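Local coordinates for protein dihydropteridine reductase (Caenorhabditis elegans, PDB 1OOE) that probably reduces quinonoid dihydrobiopterin to tetrahydrobiopterin with NADH or NADPH, as a homodimeric enzyme of the short-chain dehydrogenase/reductase family, at residues A[170-175]-A[219-224]; A[126-131]-A[145-150]. All coordinates share one frame; numbering follows the deposited sequence.

Contact 1 (A[170-175]-A[219-224]); sequences VLTIMP and GALLKI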
loop_
_atom_site.group_PDB
_atom_site.type_symbol
_atom_site.label_atom_id
_atom_site.label_comp_id
_atom_site.label_asym_id
_atom_site.label_seq_id
_atom_site.Cartn_x
_atom_site.Cartn_y
_atom_site.Cartn_z
ATOM N N VAL A 170 -14.626 -7.134 -10.070
ATOM C CA VAL A 170 -13.574 -6.128 -10.054
ATOM C C VAL A 170 -12.432 -6.734 -10.874
ATOM O O VAL A 170 -12.070 -7.899 -10.681
ATOM C CB VAL A 170 -13.092 -5.794 -8.611
ATOM C CG1 VAL A 170 -12.618 -7.049 -7.901
ATOM C CG2 VAL A 170 -11.982 -4.760 -8.665
ATOM N N LEU A 171 -11.912 -5.961 -11.824
ATOM C CA LEU A 171 -10.815 -6.412 -12.681
ATOM C C LEU A 171 -9.729 -5.342 -12.649
ATOM O O LEU A 171 -10.024 -4.152 -12.741
ATOM C CB LEU A 171 -11.305 -6.626 -14.121
ATOM C CG LEU A 171 -12.376 -7.706 -14.321
ATOM C CD1 LEU A 171 -12.754 -7.782 -15.794
ATOM C CD2 LEU A 171 -11.856 -9.054 -13.824
ATOM N N THR A 172 -8.474 -5.765 -12.516
ATOM C CA THR A 172 -7.358 -4.823 -12.437
ATOM C C THR A 172 -6.365 -5.077 -13.573
ATOM O O THR A 172 -5.784 -6.154 -13.668
ATOM C CB THR A 172 -6.673 -4.949 -11.054
ATOM O OG1 THR A 172 -7.584 -4.501 -10.038
ATOM C CG2 THR A 172 -5.408 -4.107 -10.984
ATOM N N ILE A 173 -6.184 -4.081 -14.441
ATOM C CA ILE A 173 -5.290 -4.231 -15.589
ATOM C C ILE A 173 -3.837 -3.846 -15.323
ATOM O O ILE A 173 -3.555 -2.942 -14.540
ATOM C CB ILE A 173 -5.799 -3.420 -16.806
ATOM C CG1 ILE A 173 -5.795 -1.921 -16.496
ATOM C CG2 ILE A 173 -7.213 -3.866 -17.170
ATOM C CD1 ILE A 173 -6.177 -1.048 -17.684
ATOM N N MET A 174 -2.922 -4.543 -15.992
ATOM C CA MET A 174 -1.489 -4.288 -15.847
ATOM C C MET A 174 -0.797 -4.334 -17.212
ATOM O O MET A 174 -0.116 -5.306 -17.548
ATOM C CB MET A 174 -0.850 -5.321 -14.907
ATOM C CG MET A 174 -1.512 -5.427 -13.530
ATOM S SD MET A 174 -0.653 -6.536 -12.384
ATOM C CE MET A 174 -0.770 -8.119 -13.274
ATOM N N PRO A 175 -0.982 -3.288 -18.028
ATOM C CA PRO A 175 -0.336 -3.281 -19.343
ATOM C C PRO A 175 1.163 -2.986 -19.227
ATOM O O PRO A 175 1.576 -2.129 -18.451
ATOM C CB PRO A 175 -1.091 -2.190 -20.091
ATOM C CG PRO A 175 -1.451 -1.229 -19.003
ATOM C CD PRO A 175 -1.885 -2.133 -17.873
ATOM N N GLY A 219 -11.394 -10.174 -9.318
ATOM C CA GLY A 219 -10.184 -10.074 -8.517
ATOM C C GLY A 219 -8.921 -10.326 -9.324
ATOM O O GLY A 219 -7.803 -10.200 -8.814
ATOM N N ALA A 220 -9.092 -10.663 -10.594
ATOM C CA ALA A 220 -7.953 -10.957 -11.457
ATOM C C ALA A 220 -7.017 -9.774 -11.693
ATOM O O ALA A 220 -7.459 -8.637 -11.840
ATOM C CB ALA A 220 -8.450 -11.488 -12.800
ATOM N N LEU A 221 -5.719 -10.069 -11.722
ATOM C CA LEU A 221 -4.681 -9.081 -12.002
ATOM C C LEU A 221 -4.303 -9.484 -13.427
ATOM O O LEU A 221 -3.675 -10.521 -13.642
ATOM C CB LEU A 221 -3.497 -9.257 -11.040
ATOM C CG LEU A 221 -3.832 -9.138 -9.544
ATOM C CD1 LEU A 221 -2.573 -9.367 -8.724
ATOM C CD2 LEU A 221 -4.413 -7.762 -9.239
ATOM N N LEU A 222 -4.704 -8.661 -14.393
ATOM C CA LEU A 222 -4.510 -8.951 -15.813
ATOM C C LEU A 222 -3.319 -8.289 -16.496
ATOM O O LEU A 222 -3.360 -7.101 -16.811
ATOM C CB LEU A 222 -5.791 -8.574 -16.563
ATOM C CG LEU A 222 -7.076 -9.142 -15.942
ATOM C CD1 LEU A 222 -8.300 -8.465 -16.559
ATOM C CD2 LEU A 222 -7.132 -10.649 -16.146
ATOM N N LYS A 223 -2.271 -9.069 -16.744
ATOM C CA LYS A 223 -1.085 -8.541 -17.412
ATOM C C LYS A 223 -1.363 -8.519 -18.914
ATOM O O LYS A 223 -1.735 -9.535 -19.506
ATOM C CB LYS A 223 0.134 -9.415 -17.102
ATOM C CG LYS A 223 1.450 -8.871 -17.644
ATOM C CD LYS A 223 2.614 -9.717 -17.153
ATOM C CE LYS A 223 3.950 -9.208 -17.670
ATOM N NZ LYS A 223 5.071 -10.037 -17.139
ATOM N N ILE A 224 -1.181 -7.357 -19.528
ATOM C CA ILE A 224 -1.451 -7.210 -20.947
ATOM C C ILE A 224 -0.172 -6.968 -21.734
ATOM O O ILE A 224 0.555 -6.006 -21.483
ATOM C CB ILE A 224 -2.440 -6.059 -21.179
ATOM C CG1 ILE A 224 -3.718 -6.335 -20.377
ATOM C CG2 ILE A 224 -2.754 -5.923 -22.668
ATOM C CD1 ILE A 224 -4.759 -5.240 -20.461
#

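Contact 2 (A[126-131]-A[145-150]); sequences QLTGAA and MAKAAV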
loop_
_atom_site.group_PDB
_atom_site.type_symbol
_atom_site.label_atom_id
_atom_site.label_comp_id
_atom_site.label_asym_id
_atom_site.label_seq_id
_atom_site.Cartn_x
_atom_site.Cartn_y
_atom_site.Cartn_z
ATOM N N GLN A 126 -13.285 -1.446 -12.649
ATOM C CA GLN A 126 -11.952 -1.723 -13.178
ATOM C C GLN A 126 -10.950 -0.773 -12.541
ATOM O O GLN A 126 -11.195 0.430 -12.437
ATOM C CB GLN A 126 -11.940 -1.576 -14.703
ATOM C CG GLN A 126 -10.549 -1.567 -15.333
ATOM C CD GLN A 126 -10.015 -0.161 -15.520
ATOM O OE1 GLN A 126 -10.732 0.719 -15.999
ATOM N NE2 GLN A 126 -8.749 0.060 -15.154
ATOM N N LEU A 127 -9.832 -1.332 -12.092
ATOM C CA LEU A 127 -8.774 -0.552 -11.463
ATOM C C LEU A 127 -7.495 -0.754 -12.260
ATOM O O LEU A 127 -7.399 -1.662 -13.091
ATOM C CB LEU A 127 -8.547 -1.007 -10.017
ATOM C CG LEU A 127 -9.743 -0.970 -9.060
ATOM C CD1 LEU A 127 -9.314 -1.513 -7.707
ATOM C CD2 LEU A 127 -10.277 0.457 -8.930
ATOM N N THR A 128 -6.505 0.084 -11.997
ATOM C CA THR A 128 -5.242 -0.024 -12.705
ATOM C C THR A 128 -4.117 -0.369 -11.743
ATOM O O THR A 128 -3.837 0.382 -10.813
ATOM C CB THR A 128 -4.917 1.285 -13.438
ATOM O OG1 THR A 128 -5.977 1.589 -14.357
ATOM C CG2 THR A 128 -3.615 1.148 -14.220
ATOM N N GLY A 129 -3.487 -1.518 -11.968
ATOM C CA GLY A 129 -2.395 -1.951 -11.115
ATOM C C GLY A 129 -1.064 -1.632 -11.768
ATOM O O GLY A 129 -0.921 -0.590 -12.399
ATOM N N ALA A 130 -0.092 -2.530 -11.619
ATOM C CA ALA A 130 1.224 -2.331 -12.222
ATOM C C ALA A 130 1.984 -3.653 -12.314
ATOM O O ALA A 130 2.270 -4.290 -11.301
ATOM C CB ALA A 130 2.024 -1.321 -11.405
ATOM N N ALA A 131 2.317 -4.064 -13.535
ATOM C CA ALA A 131 3.041 -5.314 -13.732
ATOM C C ALA A 131 4.334 -5.355 -12.909
ATOM O O ALA A 131 4.699 -6.395 -12.370
ATOM C CB ALA A 131 3.353 -5.510 -15.228
ATOM N N MET A 145 5.165 0.166 -3.739
ATOM C CA MET A 145 4.322 0.072 -2.540
ATOM C C MET A 145 2.878 0.447 -2.821
ATOM O O MET A 145 1.946 -0.257 -2.424
ATOM C CB MET A 145 4.802 1.029 -1.452
ATOM C CG MET A 145 6.108 0.707 -0.797
ATOM S SD MET A 145 6.140 1.612 0.752
ATOM C CE MET A 145 6.473 3.272 0.209
ATOM N N ALA A 146 2.715 1.601 -3.459
ATOM C CA ALA A 146 1.399 2.131 -3.791
ATOM C C ALA A 146 0.615 1.150 -4.646
ATOM O O ALA A 146 -0.541 0.841 -4.349
ATOM C CB ALA A 146 1.544 3.466 -4.524
ATOM N N LYS A 147 1.246 0.654 -5.706
ATOM C CA LYS A 147 0.565 -0.283 -6.587
ATOM C C LYS A 147 0.296 -1.631 -5.917
ATOM O O LYS A 147 -0.708 -2.276 -6.215
ATOM C CB LYS A 147 1.362 -0.458 -7.886
ATOM C CG LYS A 147 1.337 0.780 -8.785
ATOM C CD LYS A 147 -0.059 1.021 -9.369
ATOM C CE LYS A 147 -0.043 2.125 -10.417
ATOM N NZ LYS A 147 -1.374 2.272 -11.089
ATOM N N ALA A 148 1.169 -2.061 -5.009
ATOM C CA ALA A 148 0.945 -3.328 -4.311
ATOM C C ALA A 148 -0.314 -3.184 -3.460
ATOM O O ALA A 148 -1.073 -4.140 -3.301
ATOM C CB ALA A 148 2.144 -3.686 -3.424
ATOM N N ALA A 149 -0.534 -1.990 -2.914
ATOM C CA ALA A 149 -1.722 -1.755 -2.101
ATOM C C ALA A 149 -2.957 -1.874 -2.991
ATOM O O ALA A 149 -3.970 -2.435 -2.572
ATOM C CB ALA A 149 -1.667 -0.373 -1.446
ATOM N N VAL A 150 -2.874 -1.357 -4.217
ATOM C CA VAL A 150 -4.005 -1.438 -5.143
ATOM C C VAL A 150 -4.275 -2.905 -5.487
ATOM O O VAL A 150 -5.427 -3.322 -5.595
ATOM C CB VAL A 150 -3.749 -0.627 -6.446
ATOM C CG1 VAL A 150 -4.881 -0.869 -7.454
ATOM C CG2 VAL A 150 -3.668 0.859 -6.121
HETATM O O HOH W 1 -3.692 2.771 -9.508
#

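Contact 1 (A[170-175]-A[219-224])
Met174 and Leu221 cross obliquely on one face of a parallel strand pair. The methionine chain leaves with CG anti to its carbonyl carbon, runs straight through chi2 and bends at chi3 (-61°), so that its terminal methyl swings over the neighbouring strand: Met174 CE lies 3.7 Å from Leu221 CB, and also near the Leu221 carbonyl oxygen. Two residues earlier, on the same face, Thr172 and its bridge partner Leu221 lie side by side and point the same way, the branch methyl CD2 of Leu221 packing 4.0 Å from Thr172 CB. The hydroxyl of Thr172, anti to its carbonyl carbon, is hydrogen-bonded to Thr154 of helix 141-158, which runs over this face. Lys223 shares the face, but its chain, extended beyond CG, carries the amine away from 170-175. Ile173, Pro175, Leu222 and Ile224 occupy the other face, where Leu222 meets Trp208 and Ile224 meets Phe200 and Ile201 of helix 198-210. There Ile224 CD1 reaches back to Ile173 CB, 4.2 Å away, and Ile224 CB lies beside the Pro175 ring. The backbones join strands 169-175 and 221-227 of the Rossmann-type sheet through five hydrogen bonds. Leu222 is held through both its N-H and its C=O, its N bonded to Thr172 O (2.8 Å) and its O accepting from Met174 N (2.7 Å). The first of these is almost linear, whereas Met174 N sits above the carbonyl plane of Leu222. Ahead of the ladder, Gly219 N, still in the loop, is bonded to Val170 O, the glycine's positive phi (98°) leading into the strand. Backbone polarity is spent within the sheet, here and on strand 123-128, while the side chains on the two faces, Lys223 and Thr172 apart, are apolar, and the buried hydroxyl is satisfied by the helix.

Contact 2 (A[126-131]-A[145-150])
Three bonds grip the amine of Lys147. Its NZ donates to Thr128 O (3.1 Å), to Gly129 O (3.2 Å) and to a water whose oxygen is 2.8 Å from Lys147 NZ. The same water donates to Thr128 O over 2.7 Å, closing a triangle of amine, carbonyl and water. NZ stands well above the plane of both carbonyls, 59° out of that of Thr128, so both are met from over a face. A bend at chi2 (-68°) followed by two extended torsions lays the lysine chain along the loop after the strand, with CD and CE each 3.5 Å from Gly129 O. Nearer the helix the fit is tight: Ala130 CB lies 3.4 Å from Lys147 CG, closer than usual van der Waals contact. Strand 123-128 and helix 141-158, nearly antiparallel, are the first two elements of a beta-alpha-beta unit that returns through strand 169-175, and Lys147 occupies the lysine position of the Tyr-x-x-x-Lys motif of short-chain dehydrogenases. In relatives that lysine binds the nicotinamide ribose and lowers the tyrosine pKa, a role probably kept here; the two carbonyls would stabilise its positive charge. One helical turn on, Val150 turns CG1, anti to its backbone N, onto the strand end, where it approaches Leu127 CB loosely (4.5 Å) and lies 3.7 Å from Thr128 O. The Thr128 hydroxyl is hydrogen-bonded to Cys78 O of the adjoining strand, while His151 accepts the backbone N-H of Ala130. Away from this strand, Met145, Ala148 and Ala149 pack against the second subunit.

How the contacts relate
Contacts 1 and 2 meet where strand 123-128 lies beside strand 169-175, and their centres are about 9 Å apart. Leu171 O lies 2.9 Å from Leu127 N, and Ile173 O equally far from Gly129 N, both probable hydrogen bonds that hold 170-175 beside 126-131. Thr172 CG2 also packs 3.4 Å from Gly129 N, so the threonine's methyl touches the backbone of Gly129, whose carbonyl is one of the lysine's two. Contact 2 lies at the C-terminal end of the inner strand 123-128 and carries the lysine of the probable active site; contact 1 extends that sheet outward to strand 221-227. Leu222 of contact 1 has its side chain about 5 Å from a bound MES molecule, probably from the crystallisation liquor.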